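PDB 3I4J: aminotransferase, class III from Deinococcus radiodurans, which probably acts as a pyridoxal-phosphate-dependent transaminase, moving amino groups between substrates as other class III aminotransferases do. Local coordinates for residues S36-A41 and L259-A264; A205-A210 and Q345-G350; A230-S235 and S242-S247; M237-S242 and L403-S408; R382-Y387 and D415-L420. The protein carries 1 engineered substitution. All blocks are in the same frame, centred on the assembly; numbering follows the deposited sequence.

Contact 1: S36-A41 and L259-A264; sequences SGALVA and LGKGLA
Lys261 sets its CG anti to its own carbonyl carbon (chi1 -70°) and continues as an extended chain towards Ala38, while Val40 has CG1 anti to its backbone N and CG2 beside that N, where it meets the lysine stem. The lysine lies in the loop after strand 256-259 of the central mixed sheet. Class III aminotransferases share the type I fold of pyridoxal-phosphate enzymes; in relatives the lysine of this loop binds the cofactor, and Lys261 is probably its counterpart. A sulfate, probably from the crystallisation liquor, lies about 5 Å from its side chain. A lysine suits the place because its methylenes pack on Val40 while the amine reaches a carbonyl. Val40 CG2 is 3.9 Å from Lys261 CG, and the two side chains cross at about a right angle. Gly262 CA lies 3.7 Å from Val40 O. The 36-41 turn is drawn together at Ser36 O, which accepts Val40 N and Ala41 N from opposite faces. Beyond it, Thr295 of the second subunit packs on both Val40 and Lys261. At the tip of the lysine side chain, Lys261 NZ donates to Ala38 O at 2.9 Å, tilted 21° from the carbonyl plane.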
# COMPACT_ATOMS: atom_id res chain seq x y z
N SER C 36 -12.51 13.20 9.24
CA SER C 36 -12.73 12.06 8.34
C SER C 36 -11.59 11.07 8.54
O SER C 36 -11.03 10.54 7.57
CB SER C 36 -12.75 12.53 6.88
OG SER C 36 -13.68 13.58 6.68
N GLY C 37 -11.26 10.81 9.80
CA GLY C 37 -10.15 9.92 10.10
C GLY C 37 -8.91 10.79 9.92
O GLY C 37 -8.53 11.55 10.82
N ALA C 38 -8.29 10.69 8.75
CA ALA C 38 -7.11 11.49 8.42
C ALA C 38 -7.40 12.05 7.04
O ALA C 38 -6.61 11.88 6.11
CB ALA C 38 -5.86 10.61 8.40
N LEU C 39 -8.55 12.72 6.92
CA LEU C 39 -9.02 13.29 5.67
C LEU C 39 -9.12 12.20 4.61
O LEU C 39 -8.71 12.37 3.46
CB LEU C 39 -8.12 14.44 5.21
CG LEU C 39 -8.53 15.79 5.80
CD1 LEU C 39 -8.37 15.78 7.31
CD2 LEU C 39 -7.67 16.88 5.20
N VAL C 40 -9.68 11.07 5.03
CA VAL C 40 -9.85 9.89 4.19
C VAL C 40 -11.32 9.59 3.86
O VAL C 40 -11.67 9.38 2.69
CB VAL C 40 -9.27 8.62 4.88
CG1 VAL C 40 -9.65 7.37 4.10
CG2 VAL C 40 -7.76 8.73 4.98
N ALA C 41 -12.17 9.57 4.88
CA ALA C 41 -13.59 9.22 4.70
C ALA C 41 -14.45 10.34 4.12
O ALA C 41 -15.39 10.82 4.76
CB ALA C 41 -14.18 8.75 6.03
N LEU C 259 -3.11 11.45 -6.61
CA LEU C 259 -4.33 11.22 -5.84
C LEU C 259 -4.15 10.13 -4.79
O LEU C 259 -3.30 9.26 -4.93
CB LEU C 259 -5.47 10.84 -6.78
CG LEU C 259 -5.67 11.80 -7.96
CD1 LEU C 259 -6.66 11.21 -8.96
CD2 LEU C 259 -6.13 13.14 -7.44
N GLY C 260 -4.98 10.18 -3.75
CA GLY C 260 -4.90 9.18 -2.69
C GLY C 260 -5.98 9.40 -1.64
O GLY C 260 -6.90 10.19 -1.85
N LYS C 261 -5.86 8.70 -0.51
CA LYS C 261 -6.81 8.82 0.59
C LYS C 261 -8.28 8.88 0.19
O LYS C 261 -8.99 7.87 0.26
CB LYS C 261 -6.49 10.06 1.44
CG LYS C 261 -5.22 9.94 2.26
CD LYS C 261 -5.10 11.06 3.28
CE LYS C 261 -3.87 10.87 4.15
NZ LYS C 261 -3.83 11.83 5.28
N GLY C 262 -8.74 10.06 -0.21
CA GLY C 262 -10.14 10.22 -0.58
C GLY C 262 -10.58 9.57 -1.88
O GLY C 262 -11.77 9.57 -2.18
N LEU C 263 -9.64 9.01 -2.64
CA LEU C 263 -9.98 8.38 -3.91
C LEU C 263 -11.05 7.30 -3.71
O LEU C 263 -12.05 7.28 -4.42
CB LEU C 263 -8.72 7.79 -4.56
CG LEU C 263 -8.75 7.61 -6.08
CD1 LEU C 263 -9.17 8.91 -6.75
CD2 LEU C 263 -7.37 7.18 -6.58
N ALA C 264 -10.82 6.39 -2.77
CA ALA C 264 -11.80 5.35 -2.46
C ALA C 264 -12.47 5.66 -1.12
O ALA C 264 -13.18 4.83 -0.55
CB ALA C 264 -11.13 3.97 -2.43

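Contact 2: A205-A210 and Q345-G350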
# COMPACT_ATOMS: atom_id res chain seq x y z
N ALA C 205 -1.49 23.44 8.38
CA ALA C 205 -2.94 23.33 8.26
C ALA C 205 -3.69 24.26 7.32
O ALA C 205 -3.97 25.41 7.64
CB ALA C 205 -3.57 23.40 9.66
N ALA C 206 -4.02 23.73 6.14
CA ALA C 206 -4.80 24.45 5.14
C ALA C 206 -4.22 25.73 4.58
O ALA C 206 -4.97 26.59 4.10
CB ALA C 206 -6.20 24.72 5.69
N LEU C 207 -2.90 25.88 4.62
CA LEU C 207 -2.27 27.07 4.06
C LEU C 207 -2.52 27.07 2.56
O LEU C 207 -2.25 26.08 1.88
CB LEU C 207 -0.77 27.07 4.33
CG LEU C 207 -0.03 28.26 3.71
CD1 LEU C 207 -0.52 29.54 4.37
CD2 LEU C 207 1.48 28.10 3.90
N ALA C 208 -3.04 28.18 2.04
CA ALA C 208 -3.33 28.29 0.62
C ALA C 208 -2.77 29.59 0.05
O ALA C 208 -2.90 30.64 0.67
CB ALA C 208 -4.83 28.22 0.37
N PRO C 209 -2.13 29.52 -1.12
CA PRO C 209 -1.56 30.70 -1.78
C PRO C 209 -2.67 31.64 -2.21
O PRO C 209 -3.84 31.26 -2.26
CB PRO C 209 -0.81 30.10 -2.97
CG PRO C 209 -0.46 28.71 -2.49
CD PRO C 209 -1.73 28.29 -1.82
N ALA C 210 -2.30 32.88 -2.52
CA ALA C 210 -3.27 33.88 -2.94
C ALA C 210 -3.65 33.66 -4.40
O ALA C 210 -2.97 32.93 -5.13
CB ALA C 210 -2.68 35.28 -2.77
N GLN C 345 -4.84 32.10 13.93
CA GLN C 345 -5.29 32.20 12.55
C GLN C 345 -6.23 31.06 12.20
O GLN C 345 -6.07 29.94 12.69
CB GLN C 345 -4.09 32.20 11.61
CG GLN C 345 -4.44 32.29 10.13
CD GLN C 345 -3.22 32.57 9.26
OE1 GLN C 345 -2.19 31.92 9.39
NE2 GLN C 345 -3.34 33.55 8.37
N VAL C 346 -7.22 31.36 11.37
CA VAL C 346 -8.19 30.37 10.93
C VAL C 346 -8.20 30.41 9.40
O VAL C 346 -8.24 31.49 8.81
CB VAL C 346 -9.61 30.68 11.46
CG1 VAL C 346 -10.04 32.08 11.04
CG2 VAL C 346 -10.60 29.65 10.94
N ARG C 347 -8.14 29.24 8.78
CA ARG C 347 -8.11 29.16 7.32
C ARG C 347 -8.94 28.00 6.80
O ARG C 347 -9.16 27.02 7.50
CB ARG C 347 -6.66 28.96 6.86
CG ARG C 347 -5.71 30.02 7.36
CD ARG C 347 -4.28 29.78 6.89
NE ARG C 347 -3.72 28.52 7.37
CZ ARG C 347 -2.45 28.35 7.71
NH1 ARG C 347 -1.60 29.37 7.63
NH2 ARG C 347 -2.01 27.17 8.12
N GLY C 348 -9.39 28.13 5.56
CA GLY C 348 -10.17 27.06 4.96
C GLY C 348 -10.42 27.21 3.48
O GLY C 348 -10.64 28.32 2.98
N THR C 349 -10.36 26.09 2.77
CA THR C 349 -10.63 26.05 1.34
C THR C 349 -11.52 24.82 1.22
O THR C 349 -11.05 23.70 1.38
CB THR C 349 -9.34 25.84 0.49
OG1 THR C 349 -8.42 26.91 0.74
CG2 THR C 349 -9.68 25.84 -0.98
N GLY C 350 -12.81 25.02 0.97
CA GLY C 350 -13.72 23.89 0.90
C GLY C 350 -13.76 23.28 2.30
O GLY C 350 -13.82 24.01 3.29
O HOH W 1 -7.34 27.45 3.15
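A polar, partly buried contact joins an edge strand to a connecting loop: Arg347, on strand 343-349, reaches the loop 205-210 that leads into helix 213-224. The strand residue provides a long donor and the loop a backbone acceptor. Arg347 NH2 gives a hydrogen bond to Ala205 O at 2.7 Å, with the oxygen close to the guanidinium plane but the donor standing above the plane of the carbonyl. Arg347 NE adds a weak bond to Ala205 O, 3.1 Å long. The chain gets there by a bend at chi3 (-62°), which turns NE out of the line of the methylenes. Leu207 then covers one face of the guanidinium, its CA 3.8 Å above the plane and over the centre, while Leu207 CD1 lies 3.4 Å from Arg347 NH1. NH2 has a second, charged partner in Asp204. An alanine in place of Arg347 would probably leave Ala205 O without both of these donors and Asp204 without this salt-bridge partner. Further along, water 1 bridges the segments, donating to Ala206 O at 2.7 Å and hydrogen-bonding Thr349 OG1 at 2.7 Å; a small polar threonine suits that place, with Ala208 CB packed beside its OG1. On the side of the strand away from the loop, Val346 packs on helix 318-339; strand 352-357 pairs with 343-349, and Ala205 touches strand 400-403 of the same sheet.

Contact 3: A230-S235 and S242-S247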
# COMPACT_ATOMS: atom_id res chain seq x y z
N ALA C 230 1.07 18.15 -9.15
CA ALA C 230 0.17 18.64 -8.11
C ALA C 230 -0.10 17.48 -7.15
O ALA C 230 -0.66 16.46 -7.55
CB ALA C 230 -1.13 19.12 -8.72
N ASP C 231 0.31 17.65 -5.90
CA ASP C 231 0.09 16.63 -4.89
C ASP C 231 -1.29 16.89 -4.30
O ASP C 231 -1.45 17.75 -3.42
CB ASP C 231 1.16 16.72 -3.79
CG ASP C 231 0.99 15.67 -2.71
OD1 ASP C 231 -0.09 15.06 -2.65
OD2 ASP C 231 1.92 15.47 -1.91
N GLU C 232 -2.28 16.16 -4.80
CA GLU C 232 -3.66 16.31 -4.36
C GLU C 232 -4.10 15.14 -3.49
O GLU C 232 -5.29 14.88 -3.35
CB GLU C 232 -4.59 16.41 -5.58
CG GLU C 232 -4.30 17.61 -6.48
CD GLU C 232 -5.32 18.73 -6.33
OE1 GLU C 232 -6.17 18.67 -5.42
OE2 GLU C 232 -5.27 19.68 -7.15
N VAL C 233 -3.13 14.44 -2.90
CA VAL C 233 -3.48 13.29 -2.07
C VAL C 233 -4.49 13.66 -0.99
O VAL C 233 -5.38 12.87 -0.67
CB VAL C 233 -2.22 12.66 -1.42
CG1 VAL C 233 -2.62 11.55 -0.47
CG2 VAL C 233 -1.31 12.09 -2.51
N MET C 234 -4.38 14.86 -0.44
CA MET C 234 -5.31 15.28 0.59
C MET C 234 -6.34 16.30 0.11
O MET C 234 -7.49 16.29 0.56
CB MET C 234 -4.55 15.87 1.78
CG MET C 234 -5.45 16.25 2.94
SD MET C 234 -4.52 16.89 4.34
CE MET C 234 -3.35 15.51 4.59
N SER C 235 -5.93 17.17 -0.80
CA SER C 235 -6.79 18.23 -1.31
C SER C 235 -7.70 17.88 -2.48
O SER C 235 -8.58 18.67 -2.84
CB SER C 235 -5.93 19.42 -1.74
OG SER C 235 -5.12 19.07 -2.85
N SER C 242 -13.71 21.60 -5.16
CA SER C 242 -13.39 21.50 -6.58
C SER C 242 -12.90 20.07 -6.84
O SER C 242 -12.33 19.45 -5.94
CB SER C 242 -12.30 22.51 -6.94
OG SER C 242 -11.87 22.40 -8.28
N PRO C 243 -13.14 19.52 -8.05
CA PRO C 243 -12.67 18.15 -8.32
C PRO C 243 -11.21 18.01 -7.88
O PRO C 243 -10.85 17.06 -7.19
CB PRO C 243 -12.87 18.01 -9.82
CG PRO C 243 -14.12 18.82 -10.04
CD PRO C 243 -13.85 20.07 -9.22
N LEU C 244 -10.39 18.96 -8.32
CA LEU C 244 -8.98 19.02 -7.91
C LEU C 244 -8.84 20.44 -7.39
O LEU C 244 -9.33 21.39 -8.01
CB LEU C 244 -8.04 18.78 -9.10
CG LEU C 244 -7.98 17.35 -9.66
CD1 LEU C 244 -7.10 17.33 -10.89
CD2 LEU C 244 -7.44 16.40 -8.59
N ALA C 245 -8.18 20.60 -6.25
CA ALA C 245 -8.01 21.93 -5.65
C ALA C 245 -7.27 22.91 -6.55
O ALA C 245 -7.55 24.11 -6.53
CB ALA C 245 -7.28 21.80 -4.31
N LEU C 246 -6.33 22.40 -7.33
CA LEU C 246 -5.54 23.25 -8.22
C LEU C 246 -6.40 24.05 -9.18
O LEU C 246 -6.08 25.19 -9.52
CB LEU C 246 -4.55 22.40 -9.02
CG LEU C 246 -3.53 23.17 -9.88
CD1 LEU C 246 -2.66 24.03 -8.97
CD2 LEU C 246 -2.66 22.20 -10.68
N SER C 247 -7.51 23.45 -9.62
CA SER C 247 -8.44 24.08 -10.56
C SER C 247 -9.09 25.35 -10.03
O SER C 247 -9.61 26.15 -10.82
CB SER C 247 -9.53 23.09 -10.96
OG SER C 247 -8.97 21.97 -11.62
O HOH W 2 -10.78 19.67 -3.93
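Glu232 OE1 is gripped by two donors: Ala245 N across the contact at 2.9 Å, on the syn side, and Ser235 OG at 2.8 Å, from above the carboxylate plane. The other oxygen, Glu232 OE2, receives Leu246 N at 2.9 Å on its syn lone pair, with a fairly straight N-H...O angle of 162°. One carboxylate thus takes the two successive backbone N-H groups that begin the 3-10 segment 245-247, tying it to segment 230-235, which continues from strand 227-231 in the central sheet of this type I fold. A bend at chi2 (-105°) turns CD of Glu232 across the Leu244 side chain, whose CD2 lies 4.0 Å from Glu232 CG. Small residues suit the places beside the acid: Ala245 CB packs 3.8 Å from Ser235 CB. Separately, Ala230 CB meets Leu246 CD2 at 4.0 Å in apolar packing. Water 2 adds a bridge by donating to Ser235 O and Ser242 O. A glutamine in place of Glu232 would probably leave the N-H of either Ala245 or Leu246 facing an amide nitrogen instead of an acceptor. The acid is buried, and the three donors described here are neutral groups. Their dipoles, two of them from the start of the 3-10 segment, are likely to favour the ionised carboxylate and to hold it from turning.

Contact 4: M237-S242 and L403-S408; sequences MGRCGS and LGPPLS
Arg239 and Leu407 bury most of this contact, with Gly404 next, and they join two buried loops of the type I fold: one follows strand 227-231 of the central sheet, the other leads from strand 400-403 into helix 411-428. Arg239 sits in a type I beta turn running from Gly238 to Gly241. Its CG is anti to the backbone N (chi1 -170°), and bends at chi2 and chi3 set CD and NE; the guanidinium lies against the 403-408 loop. There Leu407 CD1 covers one face, 3.6 Å above the plane and over its centre, so a branched apolar residue suits the place. The other branch, Leu407 CD2, lies 3.6 Å from Gly238 C. Gly238 must be small, since its backbone angles suit glycine and a CB would press on that methyl. At the guanidinium edge, near its plane, lies Pro405 O. NH2 is modelled too close to Gly404 and implausibly near that oxygen, so the details of this bond are doubtful. The group has a further partner in Asn42, which accepts from NH1, while Gly404 O accepts Ser36 OG. Helix 318-339 packs on Leu407 through Leu318 and Ala322. The turn itself is closed by Gly241 N donating to Gly238 O at 2.9 Å.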
# COMPACT_ATOMS: atom_id res chain seq x y z
N MET C 237 -10.30 15.33 -5.07
CA MET C 237 -11.61 14.67 -5.09
C MET C 237 -12.75 15.39 -4.37
O MET C 237 -13.54 14.76 -3.66
CB MET C 237 -11.47 13.23 -4.58
CG MET C 237 -10.47 12.37 -5.39
SD MET C 237 -10.67 12.41 -7.21
CE MET C 237 -9.42 13.57 -7.64
N GLY C 238 -12.83 16.70 -4.57
CA GLY C 238 -13.90 17.49 -3.97
C GLY C 238 -13.64 18.08 -2.60
O GLY C 238 -14.36 18.98 -2.17
N ARG C 239 -12.62 17.57 -1.92
CA ARG C 239 -12.26 18.02 -0.58
C ARG C 239 -12.25 19.54 -0.43
O ARG C 239 -12.80 20.09 0.54
CB ARG C 239 -10.87 17.46 -0.24
CG ARG C 239 -10.42 17.62 1.20
CD ARG C 239 -10.97 16.48 2.06
NE ARG C 239 -11.73 17.04 3.15
CZ ARG C 239 -12.48 16.35 4.01
NH1 ARG C 239 -12.59 15.02 3.92
NH2 ARG C 239 -13.13 17.01 4.94
N CYS C 240 -11.64 20.23 -1.39
CA CYS C 240 -11.54 21.68 -1.33
C CYS C 240 -12.58 22.43 -2.16
O CYS C 240 -12.34 23.57 -2.58
CB CYS C 240 -10.13 22.11 -1.75
SG CYS C 240 -8.84 21.62 -0.56
N GLY C 241 -13.73 21.80 -2.40
CA GLY C 241 -14.79 22.44 -3.16
C GLY C 241 -14.58 22.47 -4.67
O GLY C 241 -15.22 23.26 -5.37
N SER C 242 -13.71 21.60 -5.16
CA SER C 242 -13.39 21.50 -6.58
C SER C 242 -12.90 20.07 -6.84
O SER C 242 -12.33 19.45 -5.94
CB SER C 242 -12.30 22.51 -6.94
OG SER C 242 -11.87 22.40 -8.28
N LEU C 403 -8.78 20.36 10.33
CA LEU C 403 -10.16 19.88 10.34
C LEU C 403 -10.64 19.57 8.93
O LEU C 403 -10.20 20.18 7.96
CB LEU C 403 -11.07 20.93 10.98
CG LEU C 403 -10.82 21.28 12.45
CD1 LEU C 403 -11.63 22.51 12.84
CD2 LEU C 403 -11.18 20.10 13.33
N GLY C 404 -11.55 18.61 8.83
CA GLY C 404 -12.06 18.24 7.53
C GLY C 404 -12.99 17.06 7.63
O GLY C 404 -12.57 15.92 7.43
N PRO C 405 -14.27 17.30 7.96
CA PRO C 405 -15.26 16.23 8.09
C PRO C 405 -15.67 15.73 6.71
O PRO C 405 -15.28 16.29 5.69
CB PRO C 405 -16.40 16.93 8.83
CG PRO C 405 -16.34 18.32 8.26
CD PRO C 405 -14.86 18.62 8.28
N PRO C 406 -16.47 14.65 6.66
CA PRO C 406 -16.92 14.09 5.38
C PRO C 406 -17.67 15.13 4.56
O PRO C 406 -18.42 15.95 5.10
CB PRO C 406 -17.83 12.94 5.81
CG PRO C 406 -17.18 12.47 7.08
CD PRO C 406 -16.86 13.77 7.78
N LEU C 407 -17.46 15.10 3.24
CA LEU C 407 -18.10 16.03 2.33
C LEU C 407 -19.63 15.94 2.37
O LEU C 407 -20.33 16.83 1.91
CB LEU C 407 -17.60 15.78 0.90
CG LEU C 407 -16.26 16.41 0.51
CD1 LEU C 407 -15.27 16.32 1.65
CD2 LEU C 407 -15.72 15.75 -0.76
N SER C 408 -20.11 14.84 2.94
CA SER C 408 -21.54 14.58 3.07
C SER C 408 -22.14 15.10 4.39
O SER C 408 -23.32 14.89 4.67
CB SER C 408 -21.78 13.07 2.96
OG SER C 408 -20.85 12.38 3.78

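Contact 5: R382-Y387 and D415-L420; sequences RGLITY and DGLLAL. Engineered in segment 415-420: Gly416 (natural residue Glu).
Gly383 and Leu384 leave the end of helix 372-382 and pass over one side of helix 411-428, of which 415-420 is a regular part; the nearest CA atoms are those of Leu384 and Leu420, 6.4 Å apart. The first helix finishes in a Schellman motif at Gly383. Its positive phi (97°) favours glycine, because a CB would be jammed against the carbonyl O of Arg382. Next in the chain, Leu384 has CG anti to its backbone N (chi1 177°), and its methyls reach the helix surface formed by Leu417 and Leu420, three residues apart. Leu384 CD1 is 4.0 Å from Leu417 CG. Leu384 CD2 lies 4.0 Å from Leu417 O. The CB atoms of Leu384 and Leu420 are 3.9 Å apart. Leucine suits positions 384 and 420, since both branches of each find apolar partners or the flank of a backbone. Leu420 spreads its own branches over the helix end, CD1 being 3.8 Å from Gly383 O and CD2 3.7 Å from Arg382 O. At the solvent-exposed side Arg382 lays its CD 3.9 Å from Leu420 O and sends NE on to a salt bridge with Asp427. Strand 30-32 lies alongside: Leu32 bonds through its backbone to Gly383 and Ile385 and packs on Leu417 and Leu420, while helix 318-339 meets Leu417 and Leu418 through Leu329.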
# COMPACT_ATOMS: atom_id res chain seq x y z
N ARG C 382 -14.81 14.79 24.50
CA ARG C 382 -16.17 15.25 24.23
C ARG C 382 -16.82 14.55 23.05
O ARG C 382 -17.99 14.76 22.76
CB ARG C 382 -16.18 16.76 24.00
CG ARG C 382 -16.13 17.57 25.28
CD ARG C 382 -15.90 19.04 25.00
NE ARG C 382 -15.92 19.83 26.23
CZ ARG C 382 -17.02 20.29 26.81
NH1 ARG C 382 -18.21 20.06 26.28
NH2 ARG C 382 -16.92 20.98 27.94
N GLY C 383 -16.05 13.71 22.36
CA GLY C 383 -16.61 12.99 21.23
C GLY C 383 -16.37 13.60 19.87
O GLY C 383 -17.19 13.46 18.96
N LEU C 384 -15.24 14.29 19.73
CA LEU C 384 -14.89 14.91 18.45
C LEU C 384 -13.53 14.42 17.97
O LEU C 384 -12.53 14.54 18.68
CB LEU C 384 -14.86 16.44 18.58
CG LEU C 384 -14.44 17.19 17.30
CD1 LEU C 384 -15.44 16.92 16.20
CD2 LEU C 384 -14.33 18.68 17.59
N ILE C 385 -13.50 13.86 16.77
CA ILE C 385 -12.27 13.36 16.17
C ILE C 385 -11.59 14.49 15.39
O ILE C 385 -12.24 15.18 14.60
CB ILE C 385 -12.55 12.21 15.17
CG1 ILE C 385 -13.32 11.08 15.86
CG2 ILE C 385 -11.23 11.70 14.59
CD1 ILE C 385 -12.57 10.43 17.00
N THR C 386 -10.29 14.68 15.62
CA THR C 386 -9.52 15.69 14.90
C THR C 386 -8.33 14.97 14.26
O THR C 386 -8.09 13.80 14.54
CB THR C 386 -9.02 16.81 15.85
OG1 THR C 386 -8.25 16.25 16.91
CG2 THR C 386 -10.20 17.57 16.43
N TYR C 387 -7.58 15.67 13.41
CA TYR C 387 -6.46 15.04 12.73
C TYR C 387 -5.45 14.44 13.70
O TYR C 387 -4.90 13.36 13.44
CB TYR C 387 -5.76 16.04 11.81
CG TYR C 387 -5.00 15.38 10.68
CD1 TYR C 387 -5.66 14.91 9.55
CD2 TYR C 387 -3.61 15.22 10.75
CE1 TYR C 387 -4.96 14.30 8.51
CE2 TYR C 387 -2.90 14.61 9.71
CZ TYR C 387 -3.58 14.15 8.59
OH TYR C 387 -2.89 13.57 7.56
N ASP C 415 -22.73 22.43 12.71
CA ASP C 415 -22.92 23.20 13.93
C ASP C 415 -22.57 22.36 15.15
O ASP C 415 -22.02 22.86 16.13
CB ASP C 415 -24.36 23.72 14.04
CG ASP C 415 -24.65 24.84 13.07
OD1 ASP C 415 -23.75 25.68 12.85
OD2 ASP C 415 -25.77 24.89 12.53
N GLY C 416 -22.88 21.06 15.09
CA GLY C 416 -22.56 20.18 16.20
C GLY C 416 -21.06 20.06 16.38
O GLY C 416 -20.54 20.03 17.49
N LEU C 417 -20.35 19.97 15.26
CA LEU C 417 -18.89 19.87 15.28
C LEU C 417 -18.33 21.13 15.96
O LEU C 417 -17.46 21.04 16.82
CB LEU C 417 -18.36 19.75 13.85
CG LEU C 417 -16.86 19.61 13.60
CD1 LEU C 417 -16.64 19.13 12.17
CD2 LEU C 417 -16.16 20.94 13.82
N LEU C 418 -18.85 22.29 15.56
CA LEU C 418 -18.42 23.56 16.13
C LEU C 418 -18.67 23.62 17.64
O LEU C 418 -17.84 24.12 18.40
CB LEU C 418 -19.12 24.72 15.42
CG LEU C 418 -18.70 24.96 13.97
CD1 LEU C 418 -19.71 25.85 13.27
CD2 LEU C 418 -17.31 25.59 13.92
N ALA C 419 -19.82 23.10 18.07
CA ALA C 419 -20.16 23.10 19.49
C ALA C 419 -19.18 22.23 20.28
O ALA C 419 -18.74 22.60 21.37
CB ALA C 419 -21.59 22.59 19.69
N LEU C 420 -18.84 21.08 19.71
CA LEU C 420 -17.90 20.17 20.36
C LEU C 420 -16.52 20.81 20.45
O LEU C 420 -15.83 20.70 21.46
CB LEU C 420 -17.82 18.85 19.59
CG LEU C 420 -19.13 18.05 19.51
CD1 LEU C 420 -18.92 16.84 18.61
CD2 LEU C 420 -19.57 17.61 20.91

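Overall arrangement
Contacts 1, 3 and 4 form the buried core and touch one another, all drawing on loops that follow strands of the central sheet; contacts 3 and 4 even share Ser242. Contact 2 is partly buried. The centre of contact 5 lies about 22 Å from the centre of the chain, though its leucines are largely buried. Chemistry follows place. The core contacts rely on polar-ended side chains meeting backbone groups, a lysine in contact 1, a glutamate in contact 3 and an arginine in contact 4, whereas contact 5 is mainly leucine packing. Contact 2 uses an arginine too, with a water bridge. Contacts 4 and 5 meet through Pro405 and Leu417, and contacts 1 and 5 both touch the second subunit.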